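Local coordinates for protein leucyl-tRNA synthetase (Giardia intestinalis, PDB 3PZ6) that probably attaches leucine to tRNA(Leu) with ATP, this chain being its CP1 editing domain, which removes wrongly attached amino acids, at residues Glu17-Tyr21 and Ala65-Gln69; Asn60-Ile66 and Ser150-Thr156; Gly104-Tyr110 and Leu141-Ile147; Val119-Ala123 and Met177-Gly182. The protein carries 2 engineered substitutions. The contacts are given in a common frame with arbitrary orientation. Residues are numbered along the deposited sequence.

Contact 1. Residues Glu17-Tyr21 and Ala65-Gln69; sequences ELINY and AIFDQ
Residues 17-18 end strand 10-18. Ile-19 and Asn-20 follow as a linker, and helix 21-25 begins at Tyr-21. Residues 65-69 are one turn in the middle of helix 61-71. The closest CA pairs are Asn-20 with Phe-67 at 8.0 Å and Leu-18 with Ile-66 at 9.2 Å, so side chains fill the gap. Leu-18 (chi1 t, chi2 p) centres the apolar part and points toward the helix. Leu-18 CD2 lies 3.7 Å from Ile-66 CG2 and 4.3 Å from Phe-67 CE2. Phe-67 (chi1 m) puts its ring between Leu-18 CD2 on one face and Asn-20 ND2 on the opposite face, 3.4 Å from Phe-67 CE1. Two backbone oxygens touch the ring: Ile-19 O lies at the edge, 3.4 Å from Phe-67 CE2, and Leu-18 O is 3.6 Å from Phe-67 CZ. Ile-19 O also accepts from Asn-63 ND2. Asn-20, chi1 t, is the N-cap of helix 21-25; its OD1 accepts a weak hydrogen bond from Thr-22 N. Helix 61-71 thus packs on the strand end and linker, at the mixed sheet of the CP1 editing domain. Leu-18 is backbone hydrogen-bonded to Val-80 of strand 79-86, which Phe-67 also touches, and Ile-19 to Thr-156 of strand 156-158.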
# COMPACT_ATOMS: atom_id res chain seq x y z
N GLU A 17 1.19 -7.40 2.86
CA GLU A 17 1.64 -8.77 2.67
C GLU A 17 1.57 -9.18 1.20
O GLU A 17 0.50 -9.17 0.59
CB GLU A 17 0.83 -9.75 3.52
CG GLU A 17 1.48 -11.13 3.66
CD GLU A 17 0.60 -12.16 4.35
OE1 GLU A 17 0.68 -13.36 3.97
OE2 GLU A 17 -0.18 -11.80 5.26
N LEU A 18 2.73 -9.52 0.65
CA LEU A 18 2.78 -10.09 -0.69
C LEU A 18 2.13 -11.46 -0.63
O LEU A 18 2.64 -12.37 0.02
CB LEU A 18 4.23 -10.18 -1.18
CG LEU A 18 4.44 -10.57 -2.64
CD1 LEU A 18 3.90 -9.51 -3.59
CD2 LEU A 18 5.92 -10.80 -2.90
N ILE A 19 1.00 -11.58 -1.31
CA ILE A 19 0.19 -12.80 -1.29
C ILE A 19 0.96 -13.99 -1.84
O ILE A 19 1.55 -13.92 -2.91
CB ILE A 19 -1.13 -12.59 -2.06
CG1 ILE A 19 -1.95 -11.47 -1.41
CG2 ILE A 19 -1.93 -13.89 -2.13
CD1 ILE A 19 -3.16 -11.05 -2.19
N ASN A 20 0.96 -15.08 -1.08
CA ASN A 20 1.58 -16.32 -1.53
C ASN A 20 0.50 -17.23 -2.09
O ASN A 20 -0.29 -17.81 -1.34
CB ASN A 20 2.34 -16.98 -0.38
CG ASN A 20 3.41 -17.94 -0.86
OD1 ASN A 20 3.22 -18.70 -1.81
ND2 ASN A 20 4.55 -17.92 -0.18
N TYR A 21 0.48 -17.34 -3.41
CA TYR A 21 -0.54 -18.12 -4.10
C TYR A 21 -0.27 -19.62 -4.03
O TYR A 21 -1.18 -20.42 -4.26
CB TYR A 21 -0.69 -17.65 -5.55
CG TYR A 21 -1.33 -16.27 -5.64
CD1 TYR A 21 -2.71 -16.13 -5.63
CD2 TYR A 21 -0.55 -15.12 -5.70
CE1 TYR A 21 -3.31 -14.88 -5.70
CE2 TYR A 21 -1.13 -13.86 -5.78
CZ TYR A 21 -2.51 -13.76 -5.78
OH TYR A 21 -3.12 -12.53 -5.85
N ALA A 65 7.44 -14.92 -9.07
CA ALA A 65 8.83 -14.64 -9.43
C ALA A 65 9.63 -14.08 -8.26
O ALA A 65 10.81 -14.41 -8.10
CB ALA A 65 8.91 -13.70 -10.63
N ILE A 66 9.00 -13.24 -7.44
CA ILE A 66 9.63 -12.73 -6.22
C ILE A 66 9.93 -13.89 -5.26
O ILE A 66 11.02 -13.97 -4.72
CB ILE A 66 8.78 -11.64 -5.53
CG1 ILE A 66 8.68 -10.39 -6.42
CG2 ILE A 66 9.37 -11.27 -4.18
CD1 ILE A 66 7.55 -9.43 -6.05
N PHE A 67 8.95 -14.78 -5.08
CA PHE A 67 9.13 -15.94 -4.20
C PHE A 67 10.21 -16.89 -4.72
O PHE A 67 11.08 -17.31 -3.96
CB PHE A 67 7.81 -16.68 -3.96
CG PHE A 67 6.88 -15.98 -3.00
CD1 PHE A 67 7.24 -15.78 -1.68
CD2 PHE A 67 5.63 -15.54 -3.42
CE1 PHE A 67 6.38 -15.13 -0.79
CE2 PHE A 67 4.77 -14.89 -2.55
CZ PHE A 67 5.14 -14.69 -1.23
N ASP A 68 10.16 -17.22 -6.01
CA ASP A 68 11.17 -18.08 -6.64
C ASP A 68 12.59 -17.56 -6.41
O ASP A 68 13.50 -18.35 -6.16
CB ASP A 68 10.89 -18.24 -8.13
CG ASP A 68 9.78 -19.24 -8.42
OD1 ASP A 68 9.18 -19.77 -7.46
OD2 ASP A 68 9.50 -19.49 -9.62
N GLN A 69 12.75 -16.25 -6.50
CA GLN A 69 14.03 -15.59 -6.27
C GLN A 69 14.42 -15.63 -4.80
O GLN A 69 15.60 -15.82 -4.47
CB GLN A 69 13.95 -14.14 -6.76
CG GLN A 69 15.26 -13.37 -6.71
CD GLN A 69 15.04 -11.86 -6.70
OE1 GLN A 69 14.31 -11.31 -7.53
NE2 GLN A 69 15.69 -11.19 -5.75

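Contact 2. Residues Asn60-Ile66 and Ser150-Thr156; sequences NPKNKAI and SDLLLAT
Asn-60 N-caps helix 61-71; residues 61-66 are its first turns. Opposite lies the end of helix 149-152, then a type II turn from Leu-152 to Ala-155, closed by Ala-155 N to Leu-152 O at 3.0 Å. Leu-154 has positive phi (58°). The nearest CA pair is Lys-62 with Ala-155, 5.3 Å. Lys-62 curls with all four chi angles m, so that NZ donates to Ser-150 O and to Leu-153 O, each at 2.8 Å. The ammonium thus sits at the C-terminal end of the short helix, where helical N-H partners run out. Water 1 donates to Lys-62 O and to Asp-151 O, 2.8 Å each, joining the backbones. This is a helix start bound side-on to a helix-turn-strand connection of the editing domain. Asn-63, chi1 m, reads the backbone of Thr-156 in both directions: Thr-156 N gives to Asn-63 OD1 (3.1 Å), and Asn-63 ND2 gives to Thr-156 O (2.9 Å). Asn-63 ND2 also makes a weak bond to Thr-156 OG1 at 3.2 Å and another bond to Ile-19 O. Thr-156 OG1 has its stronger partner in Tyr-21 OH. Further along the helix, Ile-66 CD1 packs on Leu-152 CD2 at 4.1 Å.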
# COMPACT_ATOMS: atom_id res chain seq x y z
N ASN A 60 -1.01 -14.52 -9.45
CA ASN A 60 -0.18 -13.42 -9.92
C ASN A 60 1.27 -13.84 -10.14
O ASN A 60 1.95 -14.22 -9.18
CB ASN A 60 -0.26 -12.23 -8.96
CG ASN A 60 0.21 -10.93 -9.59
OD1 ASN A 60 -0.58 -10.02 -9.80
ND2 ASN A 60 1.49 -10.85 -9.89
N PRO A 61 1.74 -13.76 -11.39
CA PRO A 61 3.07 -14.20 -11.80
C PRO A 61 4.22 -13.34 -11.26
O PRO A 61 5.34 -13.83 -11.16
CB PRO A 61 3.02 -14.09 -13.33
CG PRO A 61 1.99 -13.05 -13.59
CD PRO A 61 0.95 -13.25 -12.54
N LYS A 62 3.95 -12.08 -10.94
CA LYS A 62 4.96 -11.23 -10.34
C LYS A 62 5.26 -11.67 -8.91
O LYS A 62 6.41 -11.62 -8.47
CB LYS A 62 4.55 -9.75 -10.37
CG LYS A 62 4.16 -9.21 -11.74
CD LYS A 62 5.26 -9.40 -12.78
CE LYS A 62 6.43 -8.45 -12.56
NZ LYS A 62 6.03 -7.05 -12.86
N ASN A 63 4.23 -12.10 -8.20
CA ASN A 63 4.37 -12.64 -6.84
C ASN A 63 5.21 -13.91 -6.83
O ASN A 63 6.13 -14.04 -6.02
CB ASN A 63 3.00 -12.90 -6.20
CG ASN A 63 2.18 -11.63 -6.01
OD1 ASN A 63 2.14 -10.76 -6.88
ND2 ASN A 63 1.49 -11.54 -4.88
N LYS A 64 4.91 -14.82 -7.76
CA LYS A 64 5.64 -16.08 -7.90
C LYS A 64 7.13 -15.86 -8.18
O LYS A 64 7.98 -16.51 -7.57
CB LYS A 64 5.01 -16.95 -8.99
N ALA A 65 7.44 -14.92 -9.07
CA ALA A 65 8.83 -14.64 -9.43
C ALA A 65 9.63 -14.08 -8.26
O ALA A 65 10.81 -14.41 -8.10
CB ALA A 65 8.91 -13.70 -10.63
N ILE A 66 9.00 -13.24 -7.44
CA ILE A 66 9.63 -12.73 -6.22
C ILE A 66 9.93 -13.89 -5.26
O ILE A 66 11.02 -13.97 -4.72
CB ILE A 66 8.78 -11.64 -5.53
CG1 ILE A 66 8.68 -10.39 -6.42
CG2 ILE A 66 9.37 -11.27 -4.18
CD1 ILE A 66 7.55 -9.43 -6.05
N SER A 150 10.44 -2.95 -11.03
CA SER A 150 9.94 -3.80 -12.10
C SER A 150 9.36 -5.13 -11.61
O SER A 150 8.30 -5.55 -12.07
CB SER A 150 11.06 -4.09 -13.11
OG SER A 150 11.05 -3.13 -14.13
N ASP A 151 10.07 -5.78 -10.68
CA ASP A 151 9.63 -7.04 -10.11
C ASP A 151 8.36 -6.85 -9.26
O ASP A 151 7.45 -7.68 -9.31
CB ASP A 151 10.74 -7.65 -9.26
CG ASP A 151 11.98 -8.00 -10.06
OD1 ASP A 151 11.85 -8.35 -11.26
OD2 ASP A 151 13.09 -7.94 -9.49
N LEU A 152 8.32 -5.75 -8.52
CA LEU A 152 7.20 -5.41 -7.64
C LEU A 152 5.94 -4.98 -8.40
O LEU A 152 4.82 -5.26 -7.96
CB LEU A 152 7.59 -4.31 -6.66
CG LEU A 152 8.63 -4.67 -5.60
CD1 LEU A 152 9.08 -3.41 -4.92
CD2 LEU A 152 8.06 -5.65 -4.60
N LEU A 153 6.14 -4.31 -9.53
CA LEU A 153 5.03 -3.72 -10.26
C LEU A 153 3.97 -4.76 -10.61
O LEU A 153 4.30 -5.89 -10.97
CB LEU A 153 5.54 -3.00 -11.51
CG LEU A 153 4.91 -1.65 -11.85
CD1 LEU A 153 5.16 -0.61 -10.76
CD2 LEU A 153 5.42 -1.14 -13.20
N LEU A 154 2.70 -4.38 -10.46
CA LEU A 154 1.55 -5.26 -10.72
C LEU A 154 1.53 -6.57 -9.90
O LEU A 154 0.96 -7.57 -10.31
CB LEU A 154 1.40 -5.54 -12.23
CG LEU A 154 1.57 -4.34 -13.16
CD1 LEU A 154 1.51 -4.79 -14.61
CD2 LEU A 154 0.55 -3.23 -12.89
N ALA A 155 2.16 -6.54 -8.72
CA ALA A 155 2.01 -7.61 -7.74
C ALA A 155 0.75 -7.36 -6.93
O ALA A 155 0.17 -6.27 -6.98
CB ALA A 155 3.21 -7.66 -6.83
N THR A 156 0.30 -8.38 -6.19
CA THR A 156 -0.88 -8.23 -5.35
C THR A 156 -0.51 -8.39 -3.89
O THR A 156 0.27 -9.27 -3.52
CB THR A 156 -2.00 -9.24 -5.67
OG1 THR A 156 -1.50 -10.56 -5.48
CG2 THR A 156 -2.47 -9.09 -7.08
O HOH W 1 8.10 -10.30 -10.22

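Contact 3. Residues Gly104-Tyr110 and Leu141-Ile147; sequences GRYGAYY and LDFISEI. Engineered in segment 141-147: Ser-145 (natural residue Cys).
Ala-108 lies at the apolar centre, with CB 4.3 Å from both Ile-147 CG1 and Ile-144 CB. Ile-147 and the engineered Ser-145 (natural Cys) share its sheet face, which helix 61-71 covers. Beyond, Ile-144 CD1 makes a CH-pi contact over the Tyr-110 ring, 3.8 Å from its centroid. On the other face, Phe-143 (chi1 t) turns its edge toward the face of Tyr-109 (chi1 m) in an offset edge-to-face pair, centroids 5.7 Å apart and planes at 81°. Leu-141 CG lies 4.0 Å from Tyr-109 CE1. Strands 105-110 and 143-147 run antiparallel, at 157° with axes 4.3 Å apart. Tyr-106 N gives to Ile-147 O (2.7 Å), Ile-147 N to Tyr-106 O (2.8 Å), Ala-108 N to Ser-145 O (2.8 Å), Ile-144 N to Ala-108 O (2.9 Å) and Tyr-110 N to Asp-142 O (3.1 Å). Water 3 joins Tyr-110 O and Asp-142 N. At the exposed edge, Arg-105 NH1 faces Glu-146 OE1 at 3.5 Å, a salt bridge of charges alone. Gly-107 pairs with Glu-146 and Tyr-109 with Phe-143, so Ala-108 faces both Ile-144 and Ser-145: a beta bulge, with Ile-144 at psi -64°, in the mixed sheet of the editing domain.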
# COMPACT_ATOMS: atom_id res chain seq x y z
N GLY A 104 12.94 2.21 -9.10
CA GLY A 104 13.53 2.04 -7.77
C GLY A 104 14.26 0.73 -7.56
O GLY A 104 13.90 -0.32 -8.12
N ARG A 105 15.30 0.79 -6.73
CA ARG A 105 15.99 -0.41 -6.28
C ARG A 105 15.63 -0.66 -4.82
O ARG A 105 15.98 0.11 -3.94
CB ARG A 105 17.50 -0.25 -6.44
CG ARG A 105 18.25 -1.57 -6.44
CD ARG A 105 19.71 -1.38 -6.84
NE ARG A 105 20.52 -0.80 -5.78
CZ ARG A 105 21.85 -0.88 -5.71
NH1 ARG A 105 22.53 -1.53 -6.65
NH2 ARG A 105 22.51 -0.31 -4.71
N TYR A 106 14.91 -1.75 -4.58
CA TYR A 106 14.51 -2.14 -3.25
C TYR A 106 15.33 -3.36 -2.83
O TYR A 106 16.03 -3.96 -3.65
CB TYR A 106 13.01 -2.43 -3.20
CG TYR A 106 12.15 -1.25 -3.61
CD1 TYR A 106 11.73 -0.32 -2.66
CD2 TYR A 106 11.78 -1.05 -4.94
CE1 TYR A 106 10.95 0.77 -3.03
CE2 TYR A 106 11.01 0.03 -5.32
CZ TYR A 106 10.60 0.95 -4.36
OH TYR A 106 9.83 2.03 -4.73
N GLY A 107 15.25 -3.72 -1.56
CA GLY A 107 15.94 -4.89 -1.07
C GLY A 107 15.06 -5.70 -0.15
O GLY A 107 14.18 -5.16 0.50
N ALA A 108 15.30 -7.01 -0.12
CA ALA A 108 14.60 -7.90 0.79
C ALA A 108 15.46 -8.14 2.03
O ALA A 108 16.63 -8.52 1.92
CB ALA A 108 14.26 -9.22 0.10
N TYR A 109 14.89 -7.91 3.21
CA TYR A 109 15.61 -8.04 4.47
C TYR A 109 14.82 -8.87 5.47
O TYR A 109 13.61 -9.05 5.32
CB TYR A 109 15.87 -6.66 5.09
CG TYR A 109 16.56 -5.67 4.19
CD1 TYR A 109 17.95 -5.52 4.22
CD2 TYR A 109 15.83 -4.85 3.33
CE1 TYR A 109 18.59 -4.60 3.40
CE2 TYR A 109 16.46 -3.93 2.51
CZ TYR A 109 17.84 -3.80 2.55
OH TYR A 109 18.45 -2.88 1.73
N TYR A 110 15.51 -9.37 6.49
CA TYR A 110 14.87 -9.95 7.66
C TYR A 110 14.72 -8.87 8.74
O TYR A 110 15.63 -8.07 8.95
CB TYR A 110 15.70 -11.10 8.23
CG TYR A 110 15.63 -12.41 7.46
CD1 TYR A 110 14.47 -13.17 7.45
CD2 TYR A 110 16.74 -12.90 6.78
CE1 TYR A 110 14.40 -14.38 6.76
CE2 TYR A 110 16.68 -14.10 6.08
CZ TYR A 110 15.52 -14.83 6.07
OH TYR A 110 15.46 -16.02 5.38
N LEU A 141 22.69 -4.71 8.43
CA LEU A 141 21.51 -5.21 7.73
C LEU A 141 21.49 -6.74 7.68
O LEU A 141 22.54 -7.38 7.73
CB LEU A 141 21.44 -4.66 6.30
CG LEU A 141 21.29 -3.17 5.98
CD1 LEU A 141 20.30 -2.48 6.92
CD2 LEU A 141 22.63 -2.43 5.96
N ASP A 142 20.29 -7.31 7.59
CA ASP A 142 20.14 -8.74 7.30
C ASP A 142 19.64 -8.91 5.87
O ASP A 142 18.52 -9.39 5.64
CB ASP A 142 19.21 -9.43 8.31
CG ASP A 142 19.36 -10.94 8.31
OD1 ASP A 142 19.86 -11.51 7.31
OD2 ASP A 142 18.98 -11.58 9.32
N PHE A 143 20.49 -8.52 4.92
CA PHE A 143 20.22 -8.53 3.49
C PHE A 143 20.01 -9.95 2.95
O PHE A 143 20.75 -10.86 3.31
CB PHE A 143 21.39 -7.86 2.76
CG PHE A 143 21.15 -7.61 1.30
CD1 PHE A 143 20.60 -6.41 0.87
CD2 PHE A 143 21.52 -8.56 0.35
CE1 PHE A 143 20.39 -6.16 -0.49
CE2 PHE A 143 21.31 -8.33 -1.01
CZ PHE A 143 20.75 -7.12 -1.43
N ILE A 144 19.01 -10.11 2.09
CA ILE A 144 18.71 -11.39 1.46
C ILE A 144 19.00 -11.34 -0.04
O ILE A 144 19.87 -12.05 -0.54
CB ILE A 144 17.25 -11.83 1.69
CG1 ILE A 144 16.94 -11.87 3.19
CG2 ILE A 144 16.98 -13.20 1.05
CD1 ILE A 144 15.47 -11.77 3.51
N SER A 145 18.24 -10.50 -0.74
CA SER A 145 18.44 -10.27 -2.17
C SER A 145 17.81 -8.94 -2.58
O SER A 145 17.02 -8.34 -1.83
CB SER A 145 17.88 -11.42 -3.03
OG SER A 145 16.52 -11.70 -2.74
N GLU A 146 18.19 -8.47 -3.76
CA GLU A 146 17.76 -7.18 -4.28
C GLU A 146 16.46 -7.37 -5.04
O GLU A 146 16.28 -8.37 -5.74
CB GLU A 146 18.84 -6.63 -5.20
CG GLU A 146 18.77 -5.15 -5.47
CD GLU A 146 19.91 -4.69 -6.36
OE1 GLU A 146 21.04 -4.56 -5.86
OE2 GLU A 146 19.66 -4.44 -7.56
N ILE A 147 15.54 -6.42 -4.89
CA ILE A 147 14.27 -6.43 -5.61
C ILE A 147 14.11 -5.11 -6.36
O ILE A 147 14.14 -4.05 -5.75
CB ILE A 147 13.05 -6.64 -4.66
CG1 ILE A 147 13.20 -7.90 -3.80
CG2 ILE A 147 11.74 -6.67 -5.44
CD1 ILE A 147 13.03 -9.23 -4.54
O HOH W 2 22.02 -2.56 -9.31
O HOH W 3 17.53 -6.02 8.34

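Contact 4. Residues Val119-Ala123 and Met177-Gly182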
# COMPACT_ATOMS: atom_id res chain seq x y z
N VAL A 119 11.92 -3.03 1.33
CA VAL A 119 11.99 -1.57 1.47
C VAL A 119 13.16 -1.02 0.67
O VAL A 119 13.95 -1.77 0.10
CB VAL A 119 12.15 -1.12 2.96
CG1 VAL A 119 10.82 -1.12 3.67
CG2 VAL A 119 13.17 -1.99 3.69
N SER A 120 13.26 0.31 0.63
CA SER A 120 14.45 0.98 0.14
C SER A 120 15.58 0.77 1.14
O SER A 120 15.33 0.52 2.33
CB SER A 120 14.19 2.47 -0.02
OG SER A 120 13.96 3.09 1.24
N GLU A 121 16.82 0.86 0.66
CA GLU A 121 18.01 0.72 1.50
C GLU A 121 18.05 1.83 2.55
O GLU A 121 18.42 1.60 3.70
CB GLU A 121 19.28 0.75 0.64
CG GLU A 121 20.52 0.24 1.35
CD GLU A 121 21.78 0.41 0.53
OE1 GLU A 121 22.60 1.29 0.88
OE2 GLU A 121 21.96 -0.33 -0.46
N HIS A 122 17.65 3.03 2.13
CA HIS A 122 17.50 4.17 3.02
C HIS A 122 16.66 3.82 4.25
O HIS A 122 17.06 4.12 5.38
CB HIS A 122 16.87 5.34 2.27
CG HIS A 122 16.79 6.61 3.06
ND1 HIS A 122 15.68 6.95 3.80
CD2 HIS A 122 17.67 7.62 3.22
CE1 HIS A 122 15.88 8.12 4.39
NE2 HIS A 122 17.09 8.54 4.04
N ALA A 123 15.51 3.18 4.03
CA ALA A 123 14.60 2.80 5.10
C ALA A 123 15.20 1.70 5.98
O ALA A 123 15.07 1.76 7.20
CB ALA A 123 13.26 2.35 4.54
N MET A 177 13.14 7.79 -3.32
CA MET A 177 13.77 6.70 -2.57
C MET A 177 14.58 7.20 -1.36
O MET A 177 15.19 6.41 -0.63
CB MET A 177 14.66 5.87 -3.50
CG MET A 177 13.94 5.24 -4.69
SD MET A 177 12.82 3.89 -4.26
CE MET A 177 13.99 2.66 -3.68
N ASP A 178 14.60 8.52 -1.17
CA ASP A 178 15.30 9.14 -0.05
C ASP A 178 14.33 9.58 1.06
O ASP A 178 14.75 10.09 2.10
CB ASP A 178 16.14 10.32 -0.54
CG ASP A 178 15.38 11.26 -1.46
OD1 ASP A 178 15.17 10.90 -2.65
OD2 ASP A 178 14.98 12.35 -1.01
N LYS A 179 13.03 9.40 0.83
CA LYS A 179 12.02 9.61 1.87
C LYS A 179 11.28 8.32 2.12
O LYS A 179 11.08 7.53 1.19
CB LYS A 179 11.04 10.73 1.50
CG LYS A 179 11.35 12.08 2.18
CD LYS A 179 10.22 13.10 1.97
CE LYS A 179 10.45 14.37 2.81
NZ LYS A 179 9.32 15.36 2.69
N GLY A 180 10.87 8.10 3.37
CA GLY A 180 10.11 6.91 3.74
C GLY A 180 10.75 5.62 3.29
O GLY A 180 11.97 5.46 3.38
N THR A 181 9.93 4.71 2.79
CA THR A 181 10.37 3.37 2.40
C THR A 181 10.45 3.16 0.89
O THR A 181 10.85 2.09 0.43
CB THR A 181 9.41 2.32 2.94
OG1 THR A 181 8.09 2.63 2.49
CG2 THR A 181 9.43 2.29 4.46
N GLY A 182 10.04 4.18 0.13
CA GLY A 182 9.96 4.06 -1.32
C GLY A 182 8.67 3.39 -1.78
O GLY A 182 8.41 3.29 -2.98
O HOH W 4 17.41 3.80 -0.56
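A strand-to-helix junction with an N-cap serine meets a loop of the CP1 editing domain here. The loop ends in Gly-Thr-Gly (180-182) and leads into strand 183-186. Its Thr-181 OG1 is held from elsewhere, by Leu-83 O. Gly-180 and Gly-182 have positive phi. A CB on Gly-182 would clash with Met-177 SD. Val-119, on strand 115-120, packs its CG1 on Thr-181 CG2 at 3.8 Å. Ser-120 makes both hydrogen bonds to the loop. Ser-120 N donates to Thr-181 O at 3.0 Å. Ser-120 OG, chi1 p, accepts from Ala-123 N at 3.2 Å, which caps helix 121-128, and donates a weak hydrogen bond to Thr-181 O at 3.4 Å. Ser-120 CB also touches Met-177 CE at 3.7 Å. His-122 lays its ring over the loop, with Asp-178 CA 4.3 Å from the ring centroid in a CH-pi contact. Its N gives to water 4, which bonds weakly to Met-177 O. Last comes Ala-123, whose CB lies 3.6 Å from Gly-180 O and 3.7 Å from Thr-181 CA.

The four contacts lie in one editing domain. Contacts 1 and 2 have centres 7 Å apart and share helix 61-71 and residues Ala-65 and Ile-66. Contact 3 lies about 14 Å from the centre of contact 1 and 15 Å from that of contact 2. Leu-152 packs on Tyr-106. Contact 4 is 11 Å from contact 3, centre to centre, where Tyr-106 OH bonds Gly-182 O. It touches neither contact 1 nor contact 2. Contact 1 closes first along the chain. Contact 3 falls within the sequence span of contact 2. The segments of contact 4 alternate with those of contacts 2 and 3. Helix 61-71 joins contacts 1 and 2 and reaches contact 3 through Gln-69, while neighbouring strands 105-110 and 115-120 carry contacts 3 and 4.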